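6b protein (Agrobacterium vitis, PDB 3AQ2) disturbs plant cell proliferation, probably by interfering with the host microRNA machinery through a toxin-like domain with an ADP-ribosylation fold. Local coordinates at residues Ile17-Leu23 and Ser202-Arg207; Arg64-Val70 and Phe133-Met139; Pro105-Asn109 and Gly127-Asn131; Phe44-Val49 and Arg185-Leu189. One frame throughout, in Å; residues are numbered along the deposited sequence.

In the fold
The four contacts of 6b nest like brackets along the chain: contact 1 joins the start of helix 20-38 to the C-terminal tail, contact 4 lies within that loop, contact 2 within contact 4, and contact 3 innermost. In space, contacts 1, 2 and 3 form a cluster with centres 15 to 16 Å apart. Cys203 sits between them, its sulfur packing on Tyr69 and Asn131. Contact 2 lies about 3 Å from the centre of the chain, in a mixed sheet whose strand 199-202 leads into contact 1. Contact 4 stands apart, about 35 Å from contact 1 between centres. In this ADP-ribosylation fold the C-terminal tail is therefore fastened on one side of the chain's centre and the loop pair of contact 4 on the opposite side.

Contact 1. Residues Ile17-Leu23 and Ser202-Arg207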
loop_
_atom_site.group_PDB
_atom_site.type_symbol
_atom_site.label_atom_id
_atom_site.label_comp_id
_atom_site.label_asym_id
_atom_site.label_seq_id
_atom_site.Cartn_x
_atom_site.Cartn_y
_atom_site.Cartn_z
ATOM N N ILE A 17 7.973 3.468 -16.062
ATOM C CA ILE A 17 7.049 4.527 -16.460
ATOM C C ILE A 17 7.302 5.712 -15.529
ATOM O O ILE A 17 6.825 5.741 -14.379
ATOM C CB ILE A 17 5.556 4.089 -16.403
ATOM C CG1 ILE A 17 5.306 2.821 -17.230
ATOM C CG2 ILE A 17 4.659 5.217 -16.910
ATOM C CD1 ILE A 17 5.620 2.952 -18.690
ATOM N N LEU A 18 8.059 6.683 -16.036
ATOM C CA LEU A 18 8.647 7.706 -15.172
ATOM C C LEU A 18 8.086 9.105 -15.383
ATOM O O LEU A 18 8.395 10.022 -14.621
ATOM C CB LEU A 18 10.180 7.691 -15.277
ATOM C CG LEU A 18 10.843 6.403 -14.763
ATOM C CD1 LEU A 18 12.326 6.421 -15.058
ATOM C CD2 LEU A 18 10.580 6.176 -13.271
ATOM N N ARG A 19 7.249 9.265 -16.400
ATOM C CA ARG A 19 6.553 10.524 -16.602
ATOM C C ARG A 19 5.255 10.519 -15.811
ATOM O O ARG A 19 4.470 9.566 -15.886
ATOM C CB ARG A 19 6.300 10.761 -18.087
ATOM C CG ARG A 19 7.589 10.926 -18.886
ATOM C CD ARG A 19 7.294 11.229 -20.331
ATOM N NE ARG A 19 6.588 12.501 -20.474
ATOM C CZ ARG A 19 5.321 12.616 -20.852
ATOM N NH1 ARG A 19 4.603 11.544 -21.164
ATOM N NH2 ARG A 19 4.776 13.815 -20.936
ATOM N N VAL A 20 5.037 11.599 -15.064
ATOM C CA VAL A 20 3.888 11.699 -14.155
ATOM C C VAL A 20 2.548 11.393 -14.841
ATOM O O VAL A 20 1.767 10.585 -14.342
ATOM C CB VAL A 20 3.824 13.089 -13.489
ATOM C CG1 VAL A 20 2.507 13.251 -12.717
ATOM C CG2 VAL A 20 5.033 13.293 -12.562
ATOM N N SER A 21 2.276 12.055 -15.966
ATOM C CA SER A 21 0.993 11.889 -16.642
ATOM C C SER A 21 0.784 10.441 -17.102
ATOM O O SER A 21 -0.303 9.880 -16.905
ATOM C CB SER A 21 0.850 12.886 -17.790
ATOM O OG SER A 21 1.848 12.674 -18.774
ATOM N N GLU A 22 1.832 9.834 -17.661
ATOM C CA GLU A 22 1.772 8.433 -18.105
ATOM C C GLU A 22 1.561 7.505 -16.910
ATOM O O GLU A 22 0.749 6.571 -16.952
ATOM C CB GLU A 22 3.059 8.020 -18.813
ATOM C CG GLU A 22 3.277 8.621 -20.176
ATOM C CD GLU A 22 4.528 8.062 -20.846
ATOM O OE1 GLU A 22 4.874 6.874 -20.598
ATOM O OE2 GLU A 22 5.150 8.810 -21.635
ATOM N N LEU A 23 2.290 7.755 -15.831
ATOM C CA LEU A 23 2.156 6.892 -14.667
ATOM C C LEU A 23 0.735 6.902 -14.117
ATOM O O LEU A 23 0.187 5.854 -13.789
ATOM C CB LEU A 23 3.137 7.305 -13.578
ATOM C CG LEU A 23 3.087 6.418 -12.334
ATOM C CD1 LEU A 23 3.556 4.998 -12.644
ATOM C CD2 LEU A 23 3.973 7.042 -11.283
ATOM N N SER A 202 8.221 3.799 -9.364
ATOM C CA SER A 202 9.221 4.718 -8.826
ATOM C C SER A 202 8.597 6.069 -8.462
ATOM O O SER A 202 7.606 6.487 -9.074
ATOM C CB SER A 202 10.311 4.930 -9.873
ATOM O OG SER A 202 11.232 5.922 -9.443
ATOM N N CYS A 203 9.198 6.749 -7.476
ATOM C CA CYS A 203 8.826 8.109 -7.098
ATOM C C CYS A 203 9.728 9.155 -7.756
ATOM O O CYS A 203 9.532 10.352 -7.569
ATOM C CB CYS A 203 8.863 8.287 -5.572
ATOM S SG CYS A 203 7.696 7.194 -4.756
ATOM N N HIS A 204 10.712 8.687 -8.519
ATOM C CA HIS A 204 11.685 9.569 -9.175
ATOM C C HIS A 204 11.147 9.926 -10.545
ATOM O O HIS A 204 11.610 9.420 -11.580
ATOM C CB HIS A 204 13.051 8.888 -9.238
ATOM C CG HIS A 204 13.550 8.478 -7.893
ATOM N ND1 HIS A 204 13.809 9.392 -6.894
ATOM C CD2 HIS A 204 13.784 7.254 -7.361
ATOM C CE1 HIS A 204 14.199 8.748 -5.806
ATOM N NE2 HIS A 204 14.201 7.451 -6.067
ATOM N N LEU A 205 10.166 10.827 -10.530
ATOM C CA LEU A 205 9.325 11.066 -11.698
ATOM C C LEU A 205 9.640 12.386 -12.374
ATOM O O LEU A 205 10.109 13.326 -11.735
ATOM C CB LEU A 205 7.841 11.021 -11.309
ATOM C CG LEU A 205 7.394 9.701 -10.661
ATOM C CD1 LEU A 205 5.992 9.831 -10.047
ATOM C CD2 LEU A 205 7.434 8.561 -11.691
ATOM N N THR A 206 9.360 12.431 -13.668
ATOM C CA THR A 206 9.528 13.631 -14.468
ATOM C C THR A 206 8.146 14.194 -14.781
ATOM O O THR A 206 7.233 13.466 -15.164
ATOM C CB THR A 206 10.263 13.310 -15.783
ATOM O OG1 THR A 206 11.472 12.591 -15.489
ATOM C CG2 THR A 206 10.632 14.600 -16.516
ATOM N N ARG A 207 7.989 15.499 -14.624
ATOM C CA ARG A 207 6.706 16.115 -14.916
ATOM C C ARG A 207 6.416 16.183 -16.412
ATOM O O ARG A 207 5.274 15.999 -16.837
ATOM C CB ARG A 207 6.633 17.499 -14.278
ATOM C CG ARG A 207 5.262 18.160 -14.364
ATOM C CD ARG A 207 4.177 17.371 -13.630
ATOM N NE ARG A 207 2.851 17.879 -13.980
ATOM C CZ ARG A 207 2.136 17.466 -15.027
ATOM N NH1 ARG A 207 2.605 16.520 -15.836
ATOM N NH2 ARG A 207 0.943 18.001 -15.262
ATOM O OXT ARG A 207 7.304 16.431 -17.236
HETATM O O HOH W 1 6.944 4.579 -11.731
HETATM O O HOH W 2 6.893 15.398 -19.809
HETATM O O HOH W 3 4.181 13.607 -17.449
#
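Leu18 O is approached by two groups of the C-terminal tail: Thr206 N donates to it over 2.8 Å in a nearly straight bond (170°), and the CA-H of Leu205 adds a weaker contact. In return Thr206 O takes the N-H of Val20 at 2.9 Å and is met by the CA-H of Arg19. Beside these two backbone bonds, Leu205 fills the angle between loop and helix. Its CD1 meets Leu23 CD2 at 3.7 Å, the two side chains crossing at about a right angle, while its CB lies against Val20 CG2. Leu18, with CG beside its own backbone N (chi1 -65°), sets CD2 3.6 Å from Ser202 CB and near His204 O. Around Arg207, water extends the join: one molecule accepts from Ser21 N and donates to Arg207 O at 2.7 Å. A second links Arg19 NH2 to Arg207 OXT, and Arg19 NH1 is salt-bridged to Glu22 OE2. The C-terminal carboxylate thus lies beside the first turn of helix 20-38, whose polarity would probably suit its charge. This is an isolated beta bridge, Arg19 with Thr206, fastening the chain's tail to the N-cap region of a helix.

Contact 2. Residues Arg64-Val70 and Phe133-Met139; sequences RLTYVYV and FFLAILM
Tyr67 turns a ring edge toward the face of Phe134, an offset edge-to-face pair with centroids 5.7 Å apart and planes at 82°. Both rings point the same way from an antiparallel strand pair, 66-70 with 133-137, in the mixed sheet of the ADP-ribosylation fold. Phe134 CG stands between its backbone N and carbonyl carbon (chi1 67°), which sets CD1 at the Tyr67 ring edge; Ala136 CB approaches that ring obliquely, 3.8 Å from Tyr67 CE2. Tyr69, on the same face, rests CD2 near Phe134 CB while its hydroxyl is bonded to Met98 O. Helix 20-38 covers part of this face, with Leu27 against Tyr67 and Ala136. On the other face Val70 CG1 meets Leu135 CD1 at 4.0 Å, next to helix 72-81. Phe133 starts from that face too and leads away from the strand pair, with Val70 O at its ring edge, near the plane. Six backbone bonds zip the strands together. Beyond them Met139 crosses Thr66 at about a right angle, Met139 CG 3.2 Å from Thr66 OG1 and the methyl against Thr66 CG2. A water there accepts from Met139 N at 3.0 Å and donates to Arg64 O at 2.9 Å.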
loop_
_atom_site.group_PDB
_atom_site.type_symbol
_atom_site.label_atom_id
_atom_site.label_comp_id
_atom_site.label_asym_id
_atom_site.label_seq_id
_atom_site.Cartn_x
_atom_site.Cartn_y
_atom_site.Cartn_z
ATOM N N ARG A 64 -10.345 4.164 -4.495
ATOM C CA ARG A 64 -9.138 4.563 -5.201
ATOM C C ARG A 64 -7.937 3.828 -4.624
ATOM O O ARG A 64 -7.974 3.344 -3.487
ATOM C CB ARG A 64 -8.936 6.076 -5.096
ATOM C CG ARG A 64 -10.059 6.867 -5.733
ATOM C CD ARG A 64 -9.871 8.362 -5.555
ATOM N NE ARG A 64 -9.877 8.744 -4.145
ATOM C CZ ARG A 64 -9.833 10.000 -3.707
ATOM N NH1 ARG A 64 -9.791 11.012 -4.568
ATOM N NH2 ARG A 64 -9.840 10.239 -2.405
ATOM N N LEU A 65 -6.872 3.761 -5.413
ATOM C CA LEU A 65 -5.604 3.242 -4.933
ATOM C C LEU A 65 -5.044 4.101 -3.806
ATOM O O LEU A 65 -5.228 5.333 -3.785
ATOM C CB LEU A 65 -4.586 3.204 -6.072
ATOM C CG LEU A 65 -4.892 2.299 -7.266
ATOM C CD1 LEU A 65 -3.849 2.521 -8.349
ATOM C CD2 LEU A 65 -4.929 0.819 -6.851
ATOM N N THR A 66 -4.361 3.448 -2.878
ATOM C CA THR A 66 -3.486 4.149 -1.925
ATOM C C THR A 66 -2.076 3.580 -2.045
ATOM O O THR A 66 -1.863 2.548 -2.706
ATOM C CB THR A 66 -4.011 4.098 -0.474
ATOM O OG1 THR A 66 -4.240 2.737 -0.086
ATOM C CG2 THR A 66 -5.328 4.897 -0.353
ATOM N N TYR A 67 -1.124 4.241 -1.398
ATOM C CA TYR A 67 0.297 3.995 -1.661
ATOM C C TYR A 67 1.059 3.654 -0.399
ATOM O O TYR A 67 0.891 4.310 0.636
ATOM C CB TYR A 67 0.913 5.211 -2.387
ATOM C CG TYR A 67 0.143 5.507 -3.657
ATOM C CD1 TYR A 67 -0.910 6.423 -3.671
ATOM C CD2 TYR A 67 0.436 4.822 -4.832
ATOM C CE1 TYR A 67 -1.641 6.653 -4.843
ATOM C CE2 TYR A 67 -0.286 5.046 -6.000
ATOM C CZ TYR A 67 -1.319 5.954 -5.998
ATOM O OH TYR A 67 -2.024 6.186 -7.163
ATOM N N VAL A 68 1.877 2.609 -0.486
ATOM C CA VAL A 68 2.803 2.261 0.593
ATOM C C VAL A 68 4.200 2.503 0.028
ATOM O O VAL A 68 4.628 1.838 -0.909
ATOM C CB VAL A 68 2.636 0.802 1.096
ATOM C CG1 VAL A 68 3.702 0.469 2.125
ATOM C CG2 VAL A 68 1.236 0.606 1.693
ATOM N N TYR A 69 4.887 3.496 0.590
ATOM C CA TYR A 69 6.195 3.898 0.090
ATOM C C TYR A 69 7.307 2.980 0.599
ATOM O O TYR A 69 7.304 2.562 1.765
ATOM C CB TYR A 69 6.440 5.379 0.409
ATOM C CG TYR A 69 5.507 6.241 -0.407
ATOM C CD1 TYR A 69 4.282 6.688 0.112
ATOM C CD2 TYR A 69 5.809 6.535 -1.739
ATOM C CE1 TYR A 69 3.409 7.453 -0.669
ATOM C CE2 TYR A 69 4.941 7.299 -2.528
ATOM C CZ TYR A 69 3.754 7.753 -1.994
ATOM O OH TYR A 69 2.916 8.489 -2.805
ATOM N N VAL A 70 8.238 2.644 -0.295
ATOM C CA VAL A 70 9.274 1.636 -0.009
ATOM C C VAL A 70 10.567 1.967 -0.773
ATOM O O VAL A 70 10.581 2.855 -1.632
ATOM C CB VAL A 70 8.812 0.199 -0.411
ATOM C CG1 VAL A 70 7.579 -0.232 0.383
ATOM C CG2 VAL A 70 8.515 0.124 -1.915
ATOM N N PHE A 133 10.456 4.470 -3.961
ATOM C CA PHE A 133 9.570 3.624 -4.769
ATOM C C PHE A 133 8.234 3.436 -4.059
ATOM O O PHE A 133 8.058 3.916 -2.941
ATOM C CB PHE A 133 10.249 2.275 -5.056
ATOM C CG PHE A 133 11.392 2.399 -6.020
ATOM C CD1 PHE A 133 12.587 2.999 -5.619
ATOM C CD2 PHE A 133 11.249 2.005 -7.352
ATOM C CE1 PHE A 133 13.642 3.183 -6.531
ATOM C CE2 PHE A 133 12.299 2.182 -8.269
ATOM C CZ PHE A 133 13.500 2.764 -7.849
ATOM N N PHE A 134 7.282 2.774 -4.705
ATOM C CA PHE A 134 5.978 2.594 -4.061
ATOM C C PHE A 134 5.319 1.295 -4.466
ATOM O O PHE A 134 5.585 0.743 -5.538
ATOM C CB PHE A 134 5.027 3.765 -4.392
ATOM C CG PHE A 134 4.612 3.822 -5.852
ATOM C CD1 PHE A 134 3.495 3.104 -6.309
ATOM C CD2 PHE A 134 5.341 4.584 -6.768
ATOM C CE1 PHE A 134 3.106 3.138 -7.666
ATOM C CE2 PHE A 134 4.958 4.638 -8.132
ATOM C CZ PHE A 134 3.852 3.917 -8.582
ATOM N N LEU A 135 4.433 0.846 -3.586
ATOM C CA LEU A 135 3.472 -0.212 -3.862
ATOM C C LEU A 135 2.099 0.456 -3.893
ATOM O O LEU A 135 1.732 1.174 -2.965
ATOM C CB LEU A 135 3.515 -1.258 -2.735
ATOM C CG LEU A 135 4.885 -1.915 -2.499
ATOM C CD1 LEU A 135 4.861 -2.757 -1.231
ATOM C CD2 LEU A 135 5.277 -2.740 -3.707
ATOM N N ALA A 136 1.353 0.248 -4.970
ATOM C CA ALA A 136 -0.019 0.741 -5.063
ATOM C C ALA A 136 -0.969 -0.387 -4.682
ATOM O O ALA A 136 -0.889 -1.498 -5.227
ATOM C CB ALA A 136 -0.294 1.261 -6.474
ATOM N N ILE A 137 -1.866 -0.102 -3.737
ATOM C CA ILE A 137 -2.761 -1.122 -3.209
ATOM C C ILE A 137 -4.200 -0.652 -3.138
ATOM O O ILE A 137 -4.475 0.557 -3.156
ATOM C CB ILE A 137 -2.350 -1.569 -1.774
ATOM C CG1 ILE A 137 -2.408 -0.381 -0.787
ATOM C CG2 ILE A 137 -0.982 -2.298 -1.790
ATOM C CD1 ILE A 137 -2.386 -0.834 0.685
ATOM N N LEU A 138 -5.105 -1.622 -3.088
ATOM C CA LEU A 138 -6.457 -1.391 -2.608
ATOM C C LEU A 138 -6.491 -1.916 -1.178
ATOM O O LEU A 138 -6.010 -3.023 -0.891
ATOM C CB LEU A 138 -7.469 -2.109 -3.498
ATOM C CG LEU A 138 -7.583 -1.427 -4.864
ATOM C CD1 LEU A 138 -8.189 -2.373 -5.880
ATOM C CD2 LEU A 138 -8.399 -0.132 -4.781
ATOM N N MET A 139 -7.002 -1.092 -0.267
ATOM C CA MET A 139 -6.949 -1.414 1.158
ATOM C C MET A 139 -8.067 -2.366 1.586
ATOM O O MET A 139 -9.193 -2.312 1.069
ATOM C CB MET A 139 -7.043 -0.134 1.988
ATOM C CG MET A 139 -5.793 0.718 1.869
ATOM S SD MET A 139 -5.952 2.278 2.753
ATOM C CE MET A 139 -7.390 2.962 1.932
HETATM O O HOH W 4 -6.966 1.710 -1.300
#

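Contact 3. Residues Pro105-Asn109 and Gly127-Asn131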
loop_
_atom_site.group_PDB
_atom_site.type_symbol
_atom_site.label_atom_id
_atom_site.label_comp_id
_atom_site.label_asym_id
_atom_site.label_seq_id
_atom_site.Cartn_x
_atom_site.Cartn_y
_atom_site.Cartn_z
ATOM N N PRO A 105 10.235 13.154 -3.112
ATOM C CA PRO A 105 10.523 12.084 -2.144
ATOM C C PRO A 105 11.170 12.573 -0.841
ATOM O O PRO A 105 10.943 11.976 0.214
ATOM C CB PRO A 105 11.457 11.149 -2.922
ATOM C CG PRO A 105 11.020 11.334 -4.345
ATOM C CD PRO A 105 10.748 12.813 -4.455
ATOM N N GLN A 106 11.944 13.660 -0.891
ATOM C CA GLN A 106 12.522 14.191 0.354
ATOM C C GLN A 106 11.441 14.746 1.292
ATOM O O GLN A 106 11.490 14.515 2.508
ATOM C CB GLN A 106 13.592 15.233 0.054
ATOM C CG GLN A 106 14.772 14.655 -0.742
ATOM C CD GLN A 106 15.956 15.604 -0.811
ATOM O OE1 GLN A 106 15.785 16.825 -0.880
ATOM N NE2 GLN A 106 17.170 15.048 -0.777
ATOM N N GLU A 107 10.471 15.464 0.713
ATOM C CA GLU A 107 9.351 16.024 1.468
ATOM C C GLU A 107 8.473 14.909 2.000
ATOM O O GLU A 107 8.092 14.909 3.176
ATOM C CB GLU A 107 8.520 16.952 0.584
ATOM C CG GLU A 107 9.303 18.168 0.116
ATOM C CD GLU A 107 8.592 18.934 -0.980
ATOM O OE1 GLU A 107 7.885 18.311 -1.808
ATOM O OE2 GLU A 107 8.770 20.166 -1.029
ATOM N N MET A 108 8.170 13.937 1.139
ATOM C CA MET A 108 7.361 12.793 1.569
ATOM C C MET A 108 8.031 12.058 2.730
ATOM O O MET A 108 7.359 11.642 3.672
ATOM C CB MET A 108 7.116 11.838 0.407
ATOM C CG MET A 108 6.312 10.577 0.772
ATOM S SD MET A 108 4.711 10.913 1.544
ATOM C CE MET A 108 4.005 11.758 0.164
ATOM N N ASN A 109 9.353 11.927 2.682
ATOM C CA ASN A 109 10.045 11.243 3.762
ATOM C C ASN A 109 9.853 11.960 5.098
ATOM O O ASN A 109 9.679 11.309 6.125
ATOM C CB ASN A 109 11.531 11.089 3.473
ATOM C CG ASN A 109 12.218 10.237 4.516
ATOM O OD1 ASN A 109 12.018 9.009 4.580
ATOM N ND2 ASN A 109 12.995 10.876 5.356
ATOM N N GLY A 127 15.882 7.850 6.094
ATOM C CA GLY A 127 15.945 8.919 5.104
ATOM C C GLY A 127 15.238 8.550 3.810
ATOM O O GLY A 127 14.715 7.442 3.679
ATOM N N PRO A 128 15.242 9.472 2.832
ATOM C CA PRO A 128 14.415 9.365 1.624
ATOM C C PRO A 128 14.651 8.157 0.727
ATOM O O PRO A 128 13.784 7.853 -0.081
ATOM C CB PRO A 128 14.718 10.664 0.856
ATOM C CG PRO A 128 15.283 11.595 1.887
ATOM C CD PRO A 128 16.039 10.709 2.840
ATOM N N SER A 129 15.795 7.475 0.848
ATOM C CA SER A 129 15.990 6.253 0.053
ATOM C C SER A 129 14.912 5.209 0.402
ATOM O O SER A 129 14.555 4.353 -0.422
ATOM C CB SER A 129 17.388 5.668 0.259
ATOM O OG SER A 129 17.525 5.145 1.568
ATOM N N THR A 130 14.362 5.312 1.612
ATOM C CA THR A 130 13.361 4.350 2.076
ATOM C C THR A 130 11.967 4.540 1.456
ATOM O O THR A 130 11.074 3.712 1.658
ATOM C CB THR A 130 13.213 4.400 3.604
ATOM O OG1 THR A 130 12.720 5.687 3.983
ATOM C CG2 THR A 130 14.559 4.139 4.288
ATOM N N ASN A 131 11.778 5.636 0.718
ATOM C CA ASN A 131 10.498 5.905 0.054
ATOM C C ASN A 131 10.633 6.338 -1.414
ATOM O O ASN A 131 9.737 6.994 -1.944
ATOM C CB ASN A 131 9.636 6.898 0.854
ATOM C CG ASN A 131 10.312 8.252 1.052
ATOM O OD1 ASN A 131 11.070 8.419 1.991
ATOM N ND2 ASN A 131 10.005 9.224 0.188
#
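Asn131 reaches from the end of a 3-10 turn, residues 128-130, to the first turn of helix 105-115, donating ND2 to Pro105 O at 2.9 Å. The bond is nearly straight (169°), and the carbonyl oxygen lies in the plane of the Asn131 amide. Because Pro105 O already takes Asn109 N in the regular helical pattern, the carbonyl serves two donors. Asn131 CG stands between its own backbone N and carbonyl carbon (chi1 60°), a placement that aims the amide at the helix. This is the tight half of the contact. Here the side chain of Asn109 crosses that of Asn131 at about a right angle, yet the two amides are almost coplanar. Asn131 OD1 comes within 3.1 Å of Asn109 CB, and Met108 CB lies 3.9 Å from Asn131 ND2. Tyr69 packs on Asn131 from the sheet.

The other half is looser. The Pro128 ring crosses Gln106 at a slant, CG 4.1 Å from Gln106 CG, and Gln106 carries its amide on into an exposed position.

Gly127 is the buried start of the turn. At its backbone angles (phi 117°) a beta carbon would be jammed against the preceding carbonyl oxygen and the Pro128 ring. Thr130 N and Thr130 OG1 both donate to Gly127 O, from opposite faces of its carbonyl plane, the hydroxyl at 2.7 Å.

Contact 4. Residues Phe44-Val49 and Arg185-Leu189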
loop_
_atom_site.group_PDB
_atom_site.type_symbol
_atom_site.label_atom_id
_atom_site.label_comp_id
_atom_site.label_asym_id
_atom_site.label_seq_id
_atom_site.Cartn_x
_atom_site.Cartn_y
_atom_site.Cartn_z
ATOM N N PHE A 44 -8.122 -13.170 -0.123
ATOM C CA PHE A 44 -6.814 -13.453 -0.726
ATOM C C PHE A 44 -5.917 -14.387 0.057
ATOM O O PHE A 44 -5.182 -15.172 -0.543
ATOM C CB PHE A 44 -6.061 -12.153 -1.039
ATOM C CG PHE A 44 -5.904 -11.224 0.146
ATOM C CD1 PHE A 44 -4.758 -11.283 0.952
ATOM C CD2 PHE A 44 -6.896 -10.302 0.458
ATOM C CE1 PHE A 44 -4.603 -10.425 2.048
ATOM C CE2 PHE A 44 -6.749 -9.426 1.558
ATOM C CZ PHE A 44 -5.602 -9.503 2.355
ATOM N N ASN A 45 -5.983 -14.311 1.386
ATOM C CA ASN A 45 -5.124 -15.128 2.230
ATOM C C ASN A 45 -5.861 -16.309 2.835
ATOM O O ASN A 45 -6.909 -16.135 3.456
ATOM C CB ASN A 45 -4.497 -14.287 3.351
ATOM C CG ASN A 45 -3.372 -15.025 4.064
ATOM O OD1 ASN A 45 -2.349 -15.352 3.455
ATOM N ND2 ASN A 45 -3.557 -15.300 5.357
ATOM N N ARG A 46 -5.291 -17.503 2.667
ATOM C CA ARG A 46 -5.867 -18.728 3.221
ATOM C C ARG A 46 -5.776 -18.764 4.746
ATOM O O ARG A 46 -4.782 -18.340 5.340
ATOM C CB ARG A 46 -5.183 -19.962 2.623
ATOM C CG ARG A 46 -5.344 -20.071 1.115
ATOM C CD ARG A 46 -6.793 -20.378 0.720
ATOM N NE ARG A 46 -7.038 -20.110 -0.698
ATOM C CZ ARG A 46 -8.216 -20.236 -1.304
ATOM N NH1 ARG A 46 -9.284 -20.633 -0.622
ATOM N NH2 ARG A 46 -8.323 -19.958 -2.601
ATOM N N SER A 47 -6.845 -19.240 5.370
ATOM C CA SER A 47 -6.899 -19.355 6.818
ATOM C C SER A 47 -5.873 -20.369 7.311
ATOM O O SER A 47 -5.625 -21.384 6.649
ATOM C CB SER A 47 -8.297 -19.810 7.235
ATOM O OG SER A 47 -8.368 -20.110 8.612
ATOM N N VAL A 48 -5.284 -20.094 8.470
ATOM C CA VAL A 48 -4.407 -21.060 9.136
ATOM C C VAL A 48 -5.235 -22.054 9.961
ATOM O O VAL A 48 -4.746 -23.112 10.342
ATOM C CB VAL A 48 -3.328 -20.351 10.000
ATOM C CG1 VAL A 48 -2.315 -21.337 10.487
ATOM C CG2 VAL A 48 -2.619 -19.300 9.176
ATOM N N VAL A 49 -6.496 -21.704 10.205
ATOM C CA VAL A 49 -7.427 -22.564 10.940
ATOM C C VAL A 49 -8.087 -23.579 9.991
ATOM O O VAL A 49 -8.099 -24.781 10.267
ATOM C CB VAL A 49 -8.478 -21.726 11.713
ATOM C CG1 VAL A 49 -9.476 -22.626 12.441
ATOM C CG2 VAL A 49 -7.786 -20.824 12.716
ATOM N N ARG A 185 -11.351 -11.565 14.734
ATOM C CA ARG A 185 -11.149 -11.954 13.334
ATOM C C ARG A 185 -9.792 -12.598 13.129
ATOM O O ARG A 185 -8.841 -12.320 13.876
ATOM C CB ARG A 185 -11.301 -10.751 12.403
ATOM C CG ARG A 185 -12.721 -10.229 12.324
ATOM C CD ARG A 185 -12.789 -8.893 11.622
ATOM N NE ARG A 185 -12.098 -7.849 12.372
ATOM C CZ ARG A 185 -12.091 -6.562 12.035
ATOM N NH1 ARG A 185 -12.748 -6.149 10.957
ATOM N NH2 ARG A 185 -11.434 -5.684 12.778
ATOM N N GLU A 186 -9.702 -13.449 12.107
ATOM C CA GLU A 186 -8.439 -14.070 11.743
ATOM C C GLU A 186 -7.793 -13.305 10.610
ATOM O O GLU A 186 -8.370 -13.173 9.537
ATOM C CB GLU A 186 -8.616 -15.528 11.314
ATOM C CG GLU A 186 -7.260 -16.203 11.126
ATOM C CD GLU A 186 -7.296 -17.429 10.240
ATOM O OE1 GLU A 186 -8.345 -18.103 10.175
ATOM O OE2 GLU A 186 -6.247 -17.697 9.612
ATOM N N PHE A 187 -6.591 -12.816 10.868
ATOM C CA PHE A 187 -5.810 -12.137 9.847
ATOM C C PHE A 187 -4.328 -12.172 10.205
ATOM O O PHE A 187 -3.954 -12.487 11.340
ATOM C CB PHE A 187 -6.320 -10.697 9.632
ATOM C CG PHE A 187 -6.335 -9.858 10.883
ATOM C CD1 PHE A 187 -5.166 -9.242 11.340
ATOM C CD2 PHE A 187 -7.519 -9.661 11.588
ATOM C CE1 PHE A 187 -5.174 -8.456 12.500
ATOM C CE2 PHE A 187 -7.540 -8.869 12.742
ATOM C CZ PHE A 187 -6.369 -8.270 13.198
ATOM N N GLN A 188 -3.486 -11.851 9.230
ATOM C CA GLN A 188 -2.038 -11.943 9.413
ATOM C C GLN A 188 -1.481 -10.805 10.241
ATOM O O GLN A 188 -1.872 -9.656 10.067
ATOM C CB GLN A 188 -1.340 -11.905 8.062
ATOM C CG GLN A 188 -1.634 -13.064 7.177
ATOM C CD GLN A 188 -1.121 -12.787 5.796
ATOM O OE1 GLN A 188 0.019 -13.121 5.471
ATOM N NE2 GLN A 188 -1.949 -12.138 4.978
ATOM N N LEU A 189 -0.544 -11.145 11.120
ATOM C CA LEU A 189 0.220 -10.167 11.873
ATOM C C LEU A 189 1.691 -10.526 11.752
ATOM O O LEU A 189 2.169 -11.472 12.388
ATOM C CB LEU A 189 -0.199 -10.156 13.342
ATOM C CG LEU A 189 -1.441 -9.360 13.736
ATOM C CD1 LEU A 189 -1.819 -9.704 15.174
ATOM C CD2 LEU A 189 -1.196 -7.866 13.594
#
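An ST turn at Ser47 receives the carboxylate of Glu186, tying the loop between strands 41-43 and 58-60 to the loop that precedes strand 192-194; the latter resumes soon after residues 170-182, which are not modelled. Within the turn, Ser47 OG, placed anti to its own N (chi1 172°), accepts from Val49 N at 2.9 Å. The same hydroxyl takes the N-H of Asn50 and gives its proton to Glu186 OE1, a short bond of 2.5 Å made on the syn lone pair. Glu186 OE2 is met by Val48 N at 2.8 Å, again on the syn side and at a fairly straight 163°. The extended Glu186 side chain thus points its two oxygens at successive residues of the turn, while Val49 CG2 lies 3.8 Å from Glu186 OE1 and covers that end of the carboxylate.

A second meeting lies two residues back in one loop and two on in the other. The amides of Asn45 and Gln188 come from opposite directions and stack, their planes 6° apart, with Asn45 CG only 3.3 Å from Gln188 NE2. Each amide is held by a partner outside the two segments: Asn45 ND2 donates to Asp55 OD2, farther along the first loop, and Gln188 NE2 to His194 O, in strand 192-194. Phe44 comes near the same Gln188 nitrogen obliquely, CE1 at 4.3 Å.

With their hydrogen bonds directed elsewhere, the two amides meet by stacking. The Glu186 carboxylate, with a donor on each oxygen, is probably restrained in rotation, and the hydroxyl and N-H would probably stabilise its charged form.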